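Local coordinates for GGDEF family protein (Caulobacter vibrioides, PDB 3U2A) that is of unknown function but belongs to the GGDEF family and forms a PAS-type domain that pairs with a second copy of itself, at residues A25-E30 against D34-N39; L47-P52 against R60-P65; E72-P77 against A86-R91. All blocks are in the same frame, centred on the assembly; numbering follows the deposited sequence.

Overall arrangement
The three contacts follow one another along a single PAS-type domain. Interaction 1 is the hairpin 25-30/35-40 within the antiparallel sheet; interactions 2 and 3 lie beside it, their centres each about 12 Å from its centre and about 10 Å from one another. Strand 35-40 meets the 47-52 loop through Leu38 N and Pro52 O, 2.9 Å apart, and through packing of Leu38 on Leu47 and Leu50. Trp29 NE1 reaches Leu75 O at 2.8 Å, tying the hairpin to helix 68-75. Interactions 2 and 3 are joined by the salt bridge of Arg60 NE with Glu72 OE2, at 2.8 Å, and by a probable backbone hydrogen bond between Arg91 N and Leu62 O, 2.9 Å.

Interaction 1. Residues A25-E30 against D34-N39; sequences ALWIWE and DRLRLN
Leu26, Ile28 and Glu30 pair with Asn39, Arg37 and Arg35 through six backbone hydrogen bonds, in an antiparallel hairpin formed by the first two strands of the PAS-type sheet. Leu26 N to Asn39 O is short and straight, 2.7 Å and 173°; beside the turn Arg35 N to Glu30 O stretches to 3.3 Å, where Asp34 and Arg35 stand together opposite Glu30, a G1 beta bulge. The tightly packed face carries Trp27, Trp29, Leu36 and Leu38. Leu38 CD2 rests 3.8 Å from Trp27 CB, and Leu36 CD1 3.9 Å from Trp29 CB. A chi1 of 164° sets the Trp29 indole anti to its own N and leans it over the partner strand, CE3 3.4 Å from Arg35 O. Asp34 OD1 comes to the ring edge at CH2, 3.5 Å away, but bonds to Ser56 OG, while Trp29 NE1 bonds to Leu75 O. On the other face only the turn end is loose, with Arg35 exposed. The bent Arg37 chain lays one guanidinium face against Ile28 CD1 and brings NH1 2.8 Å from Glu30 OE2, a salt bridge whose hydrogen bond is weak at 119°; Arg37 NH2 bonds to Ile9 O of the second subunit, whose Trp10 and Ala14 cover Leu26, Ile28, Arg37 and Asn39. Strand 109-113 flanks 25-30 and strand 53-54 flanks 35-40, with helix 56-62 against Trp29 and Leu36.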
# COMPACT_ATOMS: atom_id res chain seq x y z
N ALA A 25 2.95 -4.74 -1.81
CA ALA A 25 2.15 -5.37 -2.86
C ALA A 25 0.67 -5.34 -2.49
O ALA A 25 0.31 -5.21 -1.31
CB ALA A 25 2.62 -6.80 -3.15
N LEU A 26 -0.19 -5.44 -3.50
CA LEU A 26 -1.62 -5.54 -3.27
C LEU A 26 -2.04 -6.99 -3.50
O LEU A 26 -1.44 -7.69 -4.31
CB LEU A 26 -2.37 -4.60 -4.20
CG LEU A 26 -1.97 -3.12 -4.17
CD1 LEU A 26 -2.75 -2.31 -5.20
CD2 LEU A 26 -2.15 -2.53 -2.76
N TRP A 27 -3.06 -7.44 -2.79
CA TRP A 27 -3.55 -8.81 -2.93
C TRP A 27 -5.07 -8.84 -2.93
O TRP A 27 -5.73 -7.99 -2.30
CB TRP A 27 -2.98 -9.73 -1.83
CG TRP A 27 -3.30 -9.29 -0.40
CD1 TRP A 27 -2.56 -8.45 0.38
CD2 TRP A 27 -4.43 -9.68 0.39
NE1 TRP A 27 -3.17 -8.28 1.61
CE2 TRP A 27 -4.31 -9.04 1.65
CE3 TRP A 27 -5.54 -10.52 0.16
CZ2 TRP A 27 -5.26 -9.20 2.67
CZ3 TRP A 27 -6.48 -10.68 1.19
CH2 TRP A 27 -6.34 -10.02 2.43
N ILE A 28 -5.60 -9.80 -3.68
CA ILE A 28 -7.01 -10.16 -3.63
C ILE A 28 -7.11 -11.68 -3.48
O ILE A 28 -6.44 -12.42 -4.20
CB ILE A 28 -7.79 -9.69 -4.89
CG1 ILE A 28 -7.80 -8.16 -4.96
CG2 ILE A 28 -9.23 -10.21 -4.86
CD1 ILE A 28 -8.29 -7.60 -6.28
N TRP A 29 -7.93 -12.12 -2.53
CA TRP A 29 -8.13 -13.55 -2.25
C TRP A 29 -9.57 -13.94 -2.56
O TRP A 29 -10.53 -13.34 -2.04
CB TRP A 29 -7.71 -13.88 -0.80
CG TRP A 29 -8.21 -15.21 -0.28
CD1 TRP A 29 -8.93 -15.44 0.86
CD2 TRP A 29 -8.01 -16.50 -0.89
NE1 TRP A 29 -9.20 -16.79 0.99
CE2 TRP A 29 -8.65 -17.45 -0.07
CE3 TRP A 29 -7.36 -16.93 -2.06
CZ2 TRP A 29 -8.66 -18.82 -0.38
CZ3 TRP A 29 -7.37 -18.28 -2.36
CH2 TRP A 29 -8.01 -19.21 -1.52
N GLU A 30 -9.72 -14.91 -3.45
CA GLU A 30 -11.05 -15.35 -3.87
C GLU A 30 -11.22 -16.84 -3.57
O GLU A 30 -10.84 -17.68 -4.40
CB GLU A 30 -11.24 -15.14 -5.38
CG GLU A 30 -11.18 -13.70 -5.86
CD GLU A 30 -11.13 -13.60 -7.39
OE1 GLU A 30 -11.25 -14.65 -8.08
OE2 GLU A 30 -10.96 -12.48 -7.90
N ASP A 34 -10.34 -20.33 -5.64
CA ASP A 34 -9.03 -20.71 -5.09
C ASP A 34 -7.87 -19.91 -5.72
O ASP A 34 -6.80 -20.46 -6.02
CB ASP A 34 -8.78 -22.22 -5.22
CG ASP A 34 -7.66 -22.71 -4.32
OD1 ASP A 34 -7.60 -22.27 -3.16
OD2 ASP A 34 -6.83 -23.52 -4.77
N ARG A 35 -8.12 -18.62 -5.94
CA ARG A 35 -7.16 -17.73 -6.59
C ARG A 35 -6.74 -16.60 -5.65
O ARG A 35 -7.58 -15.80 -5.21
CB ARG A 35 -7.77 -17.12 -7.87
CG ARG A 35 -8.01 -18.10 -9.01
CD ARG A 35 -8.50 -17.36 -10.26
NE ARG A 35 -8.73 -18.26 -11.39
CZ ARG A 35 -9.91 -18.42 -11.98
NH1 ARG A 35 -10.96 -17.73 -11.57
NH2 ARG A 35 -10.03 -19.27 -13.00
N LEU A 36 -5.44 -16.54 -5.36
CA LEU A 36 -4.84 -15.40 -4.68
C LEU A 36 -4.08 -14.61 -5.75
O LEU A 36 -3.20 -15.14 -6.42
CB LEU A 36 -3.87 -15.85 -3.56
CG LEU A 36 -3.09 -14.70 -2.90
CD1 LEU A 36 -3.99 -13.92 -1.94
CD2 LEU A 36 -1.86 -15.21 -2.19
N ARG A 37 -4.44 -13.34 -5.92
CA ARG A 37 -3.75 -12.49 -6.89
C ARG A 37 -2.86 -11.46 -6.20
O ARG A 37 -3.25 -10.89 -5.18
CB ARG A 37 -4.76 -11.80 -7.80
CG ARG A 37 -5.48 -12.75 -8.77
CD ARG A 37 -6.94 -12.35 -8.97
NE ARG A 37 -7.08 -11.09 -9.66
CZ ARG A 37 -8.10 -10.25 -9.52
NH1 ARG A 37 -9.11 -10.51 -8.68
NH2 ARG A 37 -8.11 -9.13 -10.21
N LEU A 38 -1.68 -11.22 -6.78
CA LEU A 38 -0.74 -10.22 -6.29
C LEU A 38 -0.35 -9.20 -7.37
O LEU A 38 -0.24 -9.54 -8.55
CB LEU A 38 0.53 -10.88 -5.76
CG LEU A 38 0.39 -11.64 -4.44
CD1 LEU A 38 1.52 -12.66 -4.32
CD2 LEU A 38 0.41 -10.67 -3.27
N ASN A 39 -0.15 -7.95 -6.94
CA ASN A 39 0.29 -6.87 -7.81
C ASN A 39 1.24 -5.94 -7.04
O ASN A 39 0.92 -5.51 -5.93
CB ASN A 39 -0.91 -6.07 -8.32
CG ASN A 39 -0.54 -5.09 -9.41
OD1 ASN A 39 -0.82 -3.90 -9.30
ND2 ASN A 39 0.08 -5.59 -10.48

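Interaction 2. Residues L47-P52 against R60-P65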
# COMPACT_ATOMS: atom_id res chain seq x y z
N LEU A 47 7.64 -12.94 -2.34
CA LEU A 47 6.38 -13.50 -2.84
C LEU A 47 6.39 -13.76 -4.35
O LEU A 47 5.37 -14.12 -4.94
CB LEU A 47 5.20 -12.60 -2.44
CG LEU A 47 5.06 -12.35 -0.94
CD1 LEU A 47 4.02 -11.26 -0.67
CD2 LEU A 47 4.73 -13.64 -0.16
N GLY A 48 7.56 -13.58 -4.96
CA GLY A 48 7.73 -13.79 -6.40
C GLY A 48 7.15 -15.07 -6.97
O GLY A 48 6.50 -15.03 -8.01
N PRO A 49 7.40 -16.22 -6.31
CA PRO A 49 6.85 -17.51 -6.77
C PRO A 49 5.32 -17.58 -6.85
O PRO A 49 4.79 -18.42 -7.58
CB PRO A 49 7.37 -18.50 -5.73
CG PRO A 49 8.67 -17.91 -5.31
CD PRO A 49 8.39 -16.43 -5.23
N LEU A 50 4.64 -16.72 -6.11
CA LEU A 50 3.17 -16.70 -6.07
C LEU A 50 2.55 -15.78 -7.11
O LEU A 50 1.39 -15.96 -7.47
CB LEU A 50 2.68 -16.26 -4.69
CG LEU A 50 3.17 -17.03 -3.46
CD1 LEU A 50 2.53 -16.46 -2.20
CD2 LEU A 50 2.91 -18.51 -3.59
N ALA A 51 3.31 -14.78 -7.53
CA ALA A 51 2.78 -13.74 -8.43
C ALA A 51 2.82 -14.21 -9.88
O ALA A 51 3.74 -14.93 -10.27
CB ALA A 51 3.59 -12.47 -8.27
N PRO A 52 1.85 -13.78 -10.71
CA PRO A 52 0.73 -12.85 -10.46
C PRO A 52 -0.49 -13.48 -9.78
O PRO A 52 -1.37 -12.76 -9.27
CB PRO A 52 0.37 -12.38 -11.87
CG PRO A 52 0.67 -13.56 -12.71
CD PRO A 52 1.91 -14.16 -12.13
N ARG A 60 0.28 -21.53 1.06
CA ARG A 60 0.65 -22.23 2.31
C ARG A 60 2.05 -22.83 2.23
O ARG A 60 2.81 -22.79 3.21
CB ARG A 60 -0.34 -23.33 2.64
CG ARG A 60 -1.73 -22.84 2.93
CD ARG A 60 -2.64 -24.01 3.21
NE ARG A 60 -4.02 -23.58 3.33
CZ ARG A 60 -4.98 -23.87 2.47
NH1 ARG A 60 -4.73 -24.64 1.41
NH2 ARG A 60 -6.21 -23.42 2.67
N ALA A 61 2.39 -23.38 1.06
CA ALA A 61 3.67 -24.05 0.84
C ALA A 61 4.86 -23.09 0.91
O ALA A 61 5.96 -23.49 1.26
CB ALA A 61 3.65 -24.80 -0.50
N LEU A 62 4.62 -21.83 0.59
CA LEU A 62 5.68 -20.83 0.60
C LEU A 62 5.96 -20.27 2.00
O LEU A 62 7.07 -19.83 2.28
CB LEU A 62 5.37 -19.69 -0.38
CG LEU A 62 6.57 -18.79 -0.75
CD1 LEU A 62 7.65 -19.56 -1.52
CD2 LEU A 62 6.12 -17.58 -1.54
N ALA A 63 4.95 -20.28 2.88
CA ALA A 63 5.14 -19.89 4.27
C ALA A 63 6.20 -20.78 4.93
O ALA A 63 6.30 -21.97 4.60
CB ALA A 63 3.83 -19.98 5.03
N LEU A 64 7.00 -20.22 5.84
CA LEU A 64 7.80 -21.06 6.72
C LEU A 64 6.84 -22.02 7.44
O LEU A 64 5.75 -21.60 7.85
CB LEU A 64 8.60 -20.23 7.72
CG LEU A 64 10.12 -20.12 7.53
CD1 LEU A 64 10.52 -19.89 6.07
CD2 LEU A 64 10.70 -19.05 8.45
N PRO A 65 7.20 -23.31 7.53
CA PRO A 65 6.26 -24.28 8.10
C PRO A 65 5.71 -23.86 9.47
O PRO A 65 4.51 -23.99 9.70
CB PRO A 65 7.08 -25.56 8.18
CG PRO A 65 8.05 -25.44 7.03
CD PRO A 65 8.41 -23.98 7.01
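Leu62 packs into a small apolar surface formed by Leu47, Pro49 and Leu50, and this is the whole of the direct contact, burying 151 Å² in all: loop-to-helix apolar packing within the PAS-type fold. Its two methyls divide the work. Leu62 CD2 lies 3.6 Å from Leu50 CG and 3.8 Å from Leu50 CD1, the two side chains meeting at a slant; Leu62 CD2 is also 4.4 Å from Leu47 CD2. On the more exposed side, Leu62 CD1 lies 4.3 Å from Pro49 CG in the pyrrolidine ring. The CB of Leu62 already points toward the loop, and CG anti to the backbone N (chi1 -164°) carries the methyls to it.

Polar bonds shape each partner from within instead of joining the two. In the loop, Leu50 N bonds to Leu47 O at 2.9 Å and Ala51 N to Gly48 O at 3.2 Å, a turn that sets Leu47, Pro49 and Leu50 against Leu62; a cis peptide bond then leads into Pro52. On the other side, the helix gives way to extended chain at Ala63, whose carbonyl oxygen accepts a hydrogen bond from Arg91 NE.

The contact thus joins the loop between strands 35-40 and 53-54 to the C-terminal end of helix 56-62. Leu47 and Leu50 also rest on Leu38 of strand 35-40, and Arg60 forms a salt bridge with Glu72 of helix 68-75.

Interaction 3. Residues E72-P77 against A86-R91; sequences EEVLKP and ARFRVR
Val74 and Phe88 are brought together by their first torsions. In Val74, chi1 of 180° puts CG1 anti to the backbone N and leaves CG2 beside that N, facing the segment 86-91. In Phe88, chi1 of 62° holds CG between its own N and carbonyl carbon and swings the ring towards helix 68-75. Val74 CG2 therefore arrives at the rim of the Phe88 ring, near its plane, 4.0 Å from CE1, with the two side chains at about a right angle; the methyl meets an edge and does not lie over a face. The same Val74 CG2 sits 3.7 Å from Ala86 CB, so one methyl serves both partners. Glu73 adds its CB, 4.1 Å from Ala86 CB, and here the chains come nearest, with 6.0 Å between Glu73 CA and Ala86 CA.

In the PAS fold of this domain, the contact fastens the C-terminal part of helix 68-75 to the end of strand 83-86 and to the extended chain that follows it. Ala86 belongs to that outermost strand, paired by its backbone with Trp98. The Phe88 ring is stacked on Trp98 and meets Phe59 of helix 56-62 with the planes about 75° apart, so aromatic neighbours as well as Val74 surround it.

Beyond CB, Glu73 turns away from Ala86, its chain bending at chi2. Glu73 OE2 takes Lys76 NZ at 2.8 Å on the syn side, somewhat out of the carboxylate plane, and Glu73 OE1 forms a salt bridge with Arg78 NH2. Two cations thus share one carboxylate, which would probably favour its charged form. Lys76 N bonds to Glu72 O at 2.9 Å.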
# COMPACT_ATOMS: atom_id res chain seq x y z
N GLU A 72 -2.55 -18.85 7.42
CA GLU A 72 -3.94 -19.25 7.25
C GLU A 72 -4.90 -18.14 7.62
O GLU A 72 -6.03 -18.11 7.09
CB GLU A 72 -4.25 -20.51 8.07
CG GLU A 72 -5.40 -21.34 7.52
CD GLU A 72 -5.14 -21.83 6.08
OE1 GLU A 72 -6.10 -21.87 5.29
OE2 GLU A 72 -3.98 -22.14 5.74
N GLU A 73 -4.48 -17.24 8.50
CA GLU A 73 -5.31 -16.09 8.90
C GLU A 73 -5.64 -15.17 7.71
O GLU A 73 -6.66 -14.47 7.75
CB GLU A 73 -4.67 -15.30 10.04
CG GLU A 73 -4.60 -16.05 11.38
CD GLU A 73 -5.97 -16.49 11.88
OE1 GLU A 73 -6.88 -15.65 11.94
OE2 GLU A 73 -6.14 -17.68 12.21
N VAL A 74 -4.80 -15.17 6.68
CA VAL A 74 -5.12 -14.49 5.42
C VAL A 74 -6.27 -15.18 4.66
O VAL A 74 -7.22 -14.51 4.22
CB VAL A 74 -3.88 -14.32 4.50
CG1 VAL A 74 -4.27 -13.60 3.21
CG2 VAL A 74 -2.75 -13.57 5.22
N LEU A 75 -6.19 -16.51 4.53
CA LEU A 75 -7.09 -17.29 3.66
C LEU A 75 -8.44 -17.65 4.27
O LEU A 75 -9.40 -17.90 3.53
CB LEU A 75 -6.43 -18.61 3.24
CG LEU A 75 -5.04 -18.56 2.60
CD1 LEU A 75 -4.52 -19.99 2.46
CD2 LEU A 75 -5.08 -17.86 1.25
N LYS A 76 -8.49 -17.70 5.60
CA LYS A 76 -9.72 -18.06 6.33
C LYS A 76 -10.88 -17.18 5.91
O LYS A 76 -10.80 -15.97 6.05
CB LYS A 76 -9.52 -17.91 7.84
CG LYS A 76 -8.96 -19.14 8.51
CD LYS A 76 -9.04 -19.03 10.02
CE LYS A 76 -8.13 -20.05 10.66
NZ LYS A 76 -7.94 -19.78 12.10
N PRO A 77 -11.98 -17.79 5.41
CA PRO A 77 -13.12 -16.94 5.04
C PRO A 77 -13.72 -16.25 6.26
O PRO A 77 -13.69 -16.80 7.37
CB PRO A 77 -14.14 -17.93 4.44
CG PRO A 77 -13.35 -19.15 4.11
CD PRO A 77 -12.21 -19.20 5.07
N ALA A 86 -2.42 -10.32 9.55
CA ALA A 86 -1.57 -11.48 9.71
C ALA A 86 -0.12 -11.08 9.51
O ALA A 86 0.18 -10.12 8.79
CB ALA A 86 -1.96 -12.58 8.73
N ARG A 87 0.78 -11.82 10.14
CA ARG A 87 2.20 -11.61 9.90
C ARG A 87 2.91 -12.94 9.90
O ARG A 87 2.71 -13.76 10.79
CB ARG A 87 2.81 -10.65 10.93
CG ARG A 87 2.60 -10.98 12.38
CD ARG A 87 3.26 -9.92 13.27
NE ARG A 87 4.72 -9.88 13.09
CZ ARG A 87 5.59 -10.58 13.81
NH1 ARG A 87 5.16 -11.38 14.79
NH2 ARG A 87 6.89 -10.48 13.57
N PHE A 88 3.72 -13.18 8.88
CA PHE A 88 4.44 -14.45 8.78
C PHE A 88 5.62 -14.32 7.83
O PHE A 88 5.70 -13.36 7.05
CB PHE A 88 3.52 -15.60 8.34
CG PHE A 88 2.90 -15.43 6.96
CD1 PHE A 88 1.70 -14.73 6.81
CD2 PHE A 88 3.48 -16.01 5.85
CE1 PHE A 88 1.11 -14.59 5.55
CE2 PHE A 88 2.90 -15.87 4.58
CZ PHE A 88 1.72 -15.16 4.44
N ARG A 89 6.52 -15.29 7.90
CA ARG A 89 7.70 -15.31 7.05
C ARG A 89 7.45 -16.28 5.92
O ARG A 89 6.73 -17.25 6.10
CB ARG A 89 8.92 -15.75 7.83
CG ARG A 89 9.31 -14.82 8.96
CD ARG A 89 10.20 -15.51 9.97
NE ARG A 89 9.48 -16.50 10.77
CZ ARG A 89 10.01 -17.20 11.76
NH1 ARG A 89 11.28 -17.05 12.09
NH2 ARG A 89 9.27 -18.07 12.43
N VAL A 90 8.04 -16.00 4.76
CA VAL A 90 8.05 -16.96 3.66
C VAL A 90 9.47 -17.46 3.46
O VAL A 90 10.41 -16.90 4.04
CB VAL A 90 7.50 -16.37 2.33
CG1 VAL A 90 6.00 -16.11 2.44
CG2 VAL A 90 8.26 -15.08 1.95
N ARG A 91 9.63 -18.52 2.66
CA ARG A 91 10.96 -19.05 2.33
C ARG A 91 11.87 -17.92 1.86
O ARG A 91 11.46 -17.09 1.04
CB ARG A 91 10.87 -20.13 1.23
CG ARG A 91 9.74 -21.15 1.38
CD ARG A 91 9.79 -21.96 2.67
NE ARG A 91 8.67 -22.90 2.79
CZ ARG A 91 8.79 -24.22 2.80
NH1 ARG A 91 9.98 -24.80 2.73
NH2 ARG A 91 7.71 -24.98 2.91